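Local coordinates for putative OmpA family lipoprotein (Burkholderia cenocepacia, PDB 5LKW) that binds diaminopimelic acid, a constituent of peptidoglycan, and probably acts in the Tol-Pal system in outer-membrane invagination during cell division and in membrane integrity, at residues 54-59 / 63-68; 4-9 / 14-19. All blocks are in the same frame, centred on the assembly; numbering follows the deposited sequence.

Contact 1. Residues 54-59 / 63-68. With API (2,6-diaminopimelic acid), chain C.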
loop_
_atom_site.group_PDB
_atom_site.type_symbol
_atom_site.label_atom_id
_atom_site.label_comp_id
_atom_site.label_asym_id
_atom_site.label_seq_id
_atom_site.Cartn_x
_atom_site.Cartn_y
_atom_site.Cartn_z
ATOM N N GLY A 54 -0.974 1.019 5.376
ATOM C CA GLY A 54 -2.221 1.716 5.064
ATOM C C GLY A 54 -2.359 3.048 5.812
ATOM O O GLY A 54 -2.071 3.134 7.006
ATOM N N ASN A 55 -2.793 4.057 5.083
ATOM C CA ASN A 55 -2.925 5.453 5.531
ATOM C C ASN A 55 -4.349 5.885 5.109
ATOM O O ASN A 55 -4.965 5.269 4.219
ATOM C CB ASN A 55 -1.852 6.381 4.908
ATOM C CG ASN A 55 -0.396 5.971 5.261
ATOM O OD1 ASN A 55 0.150 6.468 6.223
ATOM N ND2 ASN A 55 0.198 5.042 4.496
ATOM N N THR A 56 -4.882 6.924 5.749
ATOM C CA THR A 56 -6.218 7.382 5.457
ATOM C C THR A 56 -6.123 8.934 5.376
ATOM O O THR A 56 -5.139 9.532 5.820
ATOM C CB THR A 56 -7.227 6.997 6.588
ATOM O OG1 THR A 56 -6.958 7.809 7.756
ATOM C CG2 THR A 56 -7.167 5.512 6.949
ATOM N N ASP A 57 -7.112 9.600 4.832
ATOM C CA ASP A 57 -7.142 11.062 5.110
ATOM C C ASP A 57 -7.676 11.362 6.562
ATOM O O ASP A 57 -7.981 10.444 7.309
ATOM C CB ASP A 57 -7.823 11.887 4.004
ATOM C CG ASP A 57 -9.318 11.591 3.889
ATOM O OD1 ASP A 57 -10.026 11.727 4.908
ATOM O OD2 ASP A 57 -9.803 11.234 2.784
ATOM N N GLU A 58 -7.673 12.633 6.984
ATOM C CA GLU A 58 -7.817 12.987 8.418
ATOM C C GLU A 58 -9.291 12.962 8.893
ATOM O O GLU A 58 -9.614 13.077 10.123
ATOM C CB GLU A 58 -7.171 14.353 8.684
ATOM C CG GLU A 58 -7.955 15.503 7.899
ATOM C CD GLU A 58 -7.160 16.815 7.761
ATOM O OE1 GLU A 58 -7.537 17.621 6.892
ATOM O OE2 GLU A 58 -6.199 17.070 8.521
ATOM N N ARG A 59 -10.190 12.813 7.935
ATOM C CA ARG A 59 -11.597 12.893 8.239
ATOM C C ARG A 59 -11.998 11.630 8.980
ATOM O O ARG A 59 -11.703 10.484 8.561
ATOM C CB ARG A 59 -12.437 13.045 6.982
ATOM C CG ARG A 59 -12.216 14.328 6.226
ATOM C CD ARG A 59 -13.030 14.237 4.926
ATOM N NE ARG A 59 -12.447 13.331 3.915
ATOM C CZ ARG A 59 -12.951 13.147 2.691
ATOM N NH1 ARG A 59 -14.065 13.816 2.309
ATOM N NH2 ARG A 59 -12.322 12.337 1.817
ATOM N N GLU A 63 -9.916 5.916 15.688
ATOM C CA GLU A 63 -10.194 4.479 15.580
ATOM C C GLU A 63 -10.781 4.083 14.239
ATOM O O GLU A 63 -10.415 3.029 13.722
ATOM C CB GLU A 63 -11.055 3.989 16.759
ATOM C CG GLU A 63 -10.194 3.817 18.026
ATOM C CD GLU A 63 -10.947 4.014 19.357
ATOM O OE1 GLU A 63 -12.179 4.308 19.341
ATOM O OE2 GLU A 63 -10.298 3.881 20.442
ATOM N N TYR A 64 -11.698 4.886 13.678
ATOM C CA TYR A 64 -12.237 4.562 12.355
ATOM C C TYR A 64 -11.092 4.366 11.291
ATOM O O TYR A 64 -11.055 3.364 10.538
ATOM C CB TYR A 64 -13.287 5.599 11.875
ATOM C CG TYR A 64 -13.944 5.211 10.563
ATOM C CD1 TYR A 64 -15.080 4.409 10.555
ATOM C CD2 TYR A 64 -13.402 5.615 9.327
ATOM C CE1 TYR A 64 -15.697 4.025 9.346
ATOM C CE2 TYR A 64 -13.980 5.209 8.110
ATOM C CZ TYR A 64 -15.133 4.410 8.130
ATOM O OH TYR A 64 -15.748 3.989 6.955
ATOM N N ASN A 65 -10.189 5.339 11.264
ATOM C CA ASN A 65 -9.150 5.443 10.261
ATOM C C ASN A 65 -7.998 4.480 10.486
ATOM O O ASN A 65 -7.363 4.026 9.537
ATOM C CB ASN A 65 -8.593 6.853 10.256
ATOM C CG ASN A 65 -9.502 7.808 9.490
ATOM O OD1 ASN A 65 -9.844 7.533 8.329
ATOM N ND2 ASN A 65 -9.941 8.910 10.148
ATOM N N LEU A 66 -7.746 4.158 11.742
ATOM C CA LEU A 66 -6.877 3.037 12.024
ATOM C C LEU A 66 -7.447 1.754 11.403
ATOM O O LEU A 66 -6.709 1.019 10.769
ATOM C CB LEU A 66 -6.684 2.875 13.554
ATOM C CG LEU A 66 -5.418 2.126 13.902
ATOM C CD1 LEU A 66 -4.126 3.060 13.816
ATOM C CD2 LEU A 66 -5.581 1.438 15.294
ATOM N N ALA A 67 -8.741 1.481 11.615
ATOM C CA ALA A 67 -9.397 0.291 11.044
ATOM C C ALA A 67 -9.383 0.339 9.506
ATOM O O ALA A 67 -9.025 -0.636 8.860
ATOM C CB ALA A 67 -10.830 0.150 11.562
ATOM N N LEU A 68 -9.741 1.506 8.941
ATOM C CA LEU A 68 -9.693 1.723 7.502
ATOM C C LEU A 68 -8.258 1.515 6.936
ATOM O O LEU A 68 -8.038 0.758 5.954
ATOM C CB LEU A 68 -10.248 3.133 7.175
ATOM C CG LEU A 68 -10.180 3.533 5.689
ATOM C CD1 LEU A 68 -10.859 2.461 4.813
ATOM C CD2 LEU A 68 -10.859 4.896 5.495
HETATM C C API C . -10.652 7.879 4.147
HETATM C CA API C . -11.579 8.433 5.202
HETATM C C3 API C . -12.677 9.398 4.757
HETATM C C4 API C . -13.494 9.813 5.998
HETATM C C5 API C . -15.020 9.666 5.853
HETATM C C6 API C . -15.806 9.911 7.155
HETATM O O API C . -9.461 7.956 4.416
HETATM O OXT API C . -11.000 7.353 3.064
HETATM N N API C . -10.718 9.163 6.131
#
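Asn-65, on helix 62-82, turns both ends of its amide on the loop that follows strand 50-55. With CG beside its backbone N and anti to the carbonyl carbon (chi1 -80°), the amide is directed at that loop. Its ND2 donates a nearly straight bond (168°) to Arg-59 O at 2.8 Å, lying in the amide's own plane but approaching from above the carbonyl plane of Arg-59. Asn-65 OD1 accepts from the amino group N of diaminopimelic acid at 2.9 Å. Two further acceptors complete the grip on that nitrogen, Asp-57 OD1 and Arg-59 O. The ligand's carboxylate O accepts from Asp-57 N at 2.9 Å, while Leu-68 CD2 packs against its carbon C at 3.3 Å. Thr-56 CG2 packs against Leu-68 CG at 3.8 Å.

Asp-57, itself a ligand-binding residue, is positioned by the Arg-59 side chain, which grips it side-on, NE to OD1 and NH2 to OD2. Arg-59 N closes an Asx turn on the anti lone pair of OD1, and Arg-114 adds a salt bridge to OD2. Three oxygens around one amino group and a backbone N-H at the adjoining carboxylate, with Arg-72 and Asp-23 as further ligand partners, are consistent with recognition of a probably zwitterionic amino-acid head group.

Contact 2. Residues 4-9 / 14-19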
loop_
_atom_site.group_PDB
_atom_site.type_symbol
_atom_site.label_atom_id
_atom_site.label_comp_id
_atom_site.label_asym_id
_atom_site.label_seq_id
_atom_site.Cartn_x
_atom_site.Cartn_y
_atom_site.Cartn_z
ATOM N N ASP A 4 20.109 -4.283 -8.869
ATOM C CA ASP A 4 18.758 -4.660 -8.382
ATOM C C ASP A 4 17.708 -3.685 -8.910
ATOM O O ASP A 4 17.866 -2.453 -8.742
ATOM C CB ASP A 4 18.715 -4.678 -6.859
ATOM C CG ASP A 4 17.657 -5.631 -6.310
ATOM O OD1 ASP A 4 18.038 -6.527 -5.519
ATOM O OD2 ASP A 4 16.452 -5.477 -6.640
ATOM N N PRO A 5 16.640 -4.231 -9.551
ATOM C CA PRO A 5 15.501 -3.428 -10.052
ATOM C C PRO A 5 14.841 -2.571 -8.952
ATOM O O PRO A 5 14.348 -1.469 -9.234
ATOM C CB PRO A 5 14.522 -4.482 -10.597
ATOM C CG PRO A 5 15.359 -5.718 -10.850
ATOM C CD PRO A 5 16.504 -5.665 -9.873
ATOM N N LEU A 6 14.849 -3.073 -7.716
ATOM C CA LEU A 6 14.352 -2.315 -6.564
ATOM C C LEU A 6 15.134 -1.025 -6.281
ATOM O O LEU A 6 14.670 -0.160 -5.527
ATOM C CB LEU A 6 14.339 -3.197 -5.329
ATOM C CG LEU A 6 13.169 -3.032 -4.384
ATOM C CD1 LEU A 6 11.877 -3.113 -5.172
ATOM C CD2 LEU A 6 13.238 -4.144 -3.349
ATOM N N ASN A 7 16.314 -0.907 -6.890
ATOM C CA ASN A 7 17.131 0.301 -6.779
ATOM C C ASN A 7 17.166 1.139 -8.057
ATOM O O ASN A 7 17.807 2.196 -8.097
ATOM C CB ASN A 7 18.541 -0.073 -6.319
ATOM C CG ASN A 7 18.551 -0.628 -4.911
ATOM O OD1 ASN A 7 19.204 -1.638 -4.639
ATOM N ND2 ASN A 7 17.811 0.027 -4.003
ATOM N N ASP A 8 16.465 0.659 -9.083
ATOM C CA ASP A 8 16.365 1.349 -10.357
ATOM C C ASP A 8 15.087 2.218 -10.366
ATOM O O ASP A 8 13.974 1.661 -10.249
ATOM C CB ASP A 8 16.379 0.308 -11.519
ATOM C CG ASP A 8 16.128 0.934 -12.897
ATOM O OD1 ASP A 8 16.261 2.172 -13.041
ATOM O OD2 ASP A 8 15.783 0.178 -13.844
ATOM N N PRO A 9 15.236 3.571 -10.504
ATOM C CA PRO A 9 14.108 4.538 -10.492
ATOM C C PRO A 9 13.271 4.592 -11.786
ATOM O O PRO A 9 12.247 5.296 -11.847
ATOM C CB PRO A 9 14.805 5.899 -10.251
ATOM C CG PRO A 9 16.198 5.720 -10.828
ATOM C CD PRO A 9 16.550 4.263 -10.544
ATOM N N ALA A 14 9.459 1.086 -9.181
ATOM C CA ALA A 14 9.647 2.335 -8.434
ATOM C C ALA A 14 8.311 2.875 -7.968
ATOM O O ALA A 14 8.269 3.763 -7.152
ATOM C CB ALA A 14 10.374 3.421 -9.265
ATOM N N LYS A 15 7.224 2.392 -8.543
ATOM C CA LYS A 15 5.917 2.907 -8.147
ATOM C C LYS A 15 5.434 2.019 -7.008
ATOM O O LYS A 15 5.201 0.816 -7.200
ATOM C CB LYS A 15 4.923 2.983 -9.321
ATOM C CG LYS A 15 3.737 3.991 -9.024
ATOM C CD LYS A 15 2.389 3.448 -9.488
ATOM C CE LYS A 15 1.230 4.417 -9.234
ATOM N NZ LYS A 15 0.598 4.507 -7.877
ATOM N N ARG A 16 5.302 2.621 -5.831
ATOM C CA ARG A 16 5.065 1.895 -4.587
ATOM C C ARG A 16 3.841 2.317 -3.777
ATOM O O ARG A 16 3.688 1.902 -2.633
ATOM C CB ARG A 16 6.342 1.907 -3.717
ATOM C CG ARG A 16 7.312 0.925 -4.291
ATOM C CD ARG A 16 8.676 0.847 -3.648
ATOM N NE ARG A 16 9.693 0.552 -4.694
ATOM C CZ ARG A 16 11.000 0.430 -4.451
ATOM N NH1 ARG A 16 11.455 0.549 -3.216
ATOM N NH2 ARG A 16 11.861 0.202 -5.445
ATOM N N SER A 17 2.954 3.116 -4.359
ATOM C CA SER A 17 1.778 3.540 -3.625
ATOM C C SER A 17 0.508 3.112 -4.398
ATOM O O SER A 17 0.477 3.215 -5.633
ATOM C CB SER A 17 1.820 5.057 -3.479
ATOM O OG SER A 17 2.838 5.503 -2.588
ATOM N N ILE A 18 -0.519 2.669 -3.672
ATOM C CA ILE A 18 -1.855 2.358 -4.191
ATOM C C ILE A 18 -2.777 3.387 -3.523
ATOM O O ILE A 18 -2.768 3.525 -2.335
ATOM C CB ILE A 18 -2.330 0.907 -3.825
ATOM C CG1 ILE A 18 -1.493 -0.162 -4.515
ATOM C CG2 ILE A 18 -3.771 0.678 -4.231
ATOM C CD1 ILE A 18 -0.067 -0.206 -4.059
ATOM N N TYR A 19 -3.575 4.091 -4.308
ATOM C CA TYR A 19 -4.558 5.052 -3.795
ATOM C C TYR A 19 -6.003 4.568 -3.827
ATOM O O TYR A 19 -6.384 3.716 -4.661
ATOM C CB TYR A 19 -4.463 6.304 -4.637
ATOM C CG TYR A 19 -3.113 6.969 -4.486
ATOM C CD1 TYR A 19 -2.915 8.020 -3.528
ATOM C CD2 TYR A 19 -2.041 6.544 -5.265
ATOM C CE1 TYR A 19 -1.686 8.698 -3.432
ATOM C CE2 TYR A 19 -0.782 7.213 -5.191
ATOM C CZ TYR A 19 -0.618 8.290 -4.283
ATOM O OH TYR A 19 0.646 8.893 -4.219
HETATM O O HOH W 1 14.202 0.488 -2.349
#
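The guanidinium of Arg-16 has Leu-6 CD1 over one face, 3.3 Å above its plane and displaced toward the rim, while Leu-6 O and a water lie in plane at its edge. Through that edge Arg-16 NH2 donates to Leu-6 O at 2.8 Å, with an N-H...O angle of 160°. The water accepts from Arg-16 NH1 at 2.9 Å and returns a longer bond to Leu-6 O at 3.3 Å, so one carbonyl is linked to both terminal nitrogens, directly and through solvent. Leu-6 thus meets the same cation with its backbone oxygen and a methyl group. The bend of the arginine chain at chi3 (-146°) helps bring the guanidinium onto Leu-6, and Arg-16 NE donates to Leu-13 O, which steadies the rotation of the flat group.

The carbonyl belongs to a 3-10 turn, residues 5-7, entered through an Asx turn in which Asp-4 OD2 accepts from Leu-6 N at 3.1 Å; Tyr-41 of helix 32-44 also bonds to OD2. Farther along the loop, Ala-14 CB rests on Pro-9 O at 3.7 Å. Leu-6 itself is buried against Tyr-41 and Tyr-120. A side-chain-to-backbone hydrogen bond from Arg-16 thus joins the N-terminal loop to the approach to strand 17-19, an outermost strand of the OmpA-like domain's mixed sheet.

Contacts 1 and 2 lie on opposite sides of the chain's centre, with their own centres 24 Å apart; their nearest atoms come to about 7 Å without touching. Both reach the same mixed sheet, in which strand 115-120 lies between strand 17-19 of contact 2 and strand 50-55 of contact 1. Along the chain they follow in series, residues 4-9 / 14-19 closing before residues 54-59 / 63-68 begin. Contact 1 supplies five of the ten residues lining the diaminopimelic acid pocket, and contact 2 none. The chain that leaves strand 17-19 soon contributes Asp-21, Phe-22 and Asp-23, so the strand in contact 2 leads into the pocket that contact 1 helps to form.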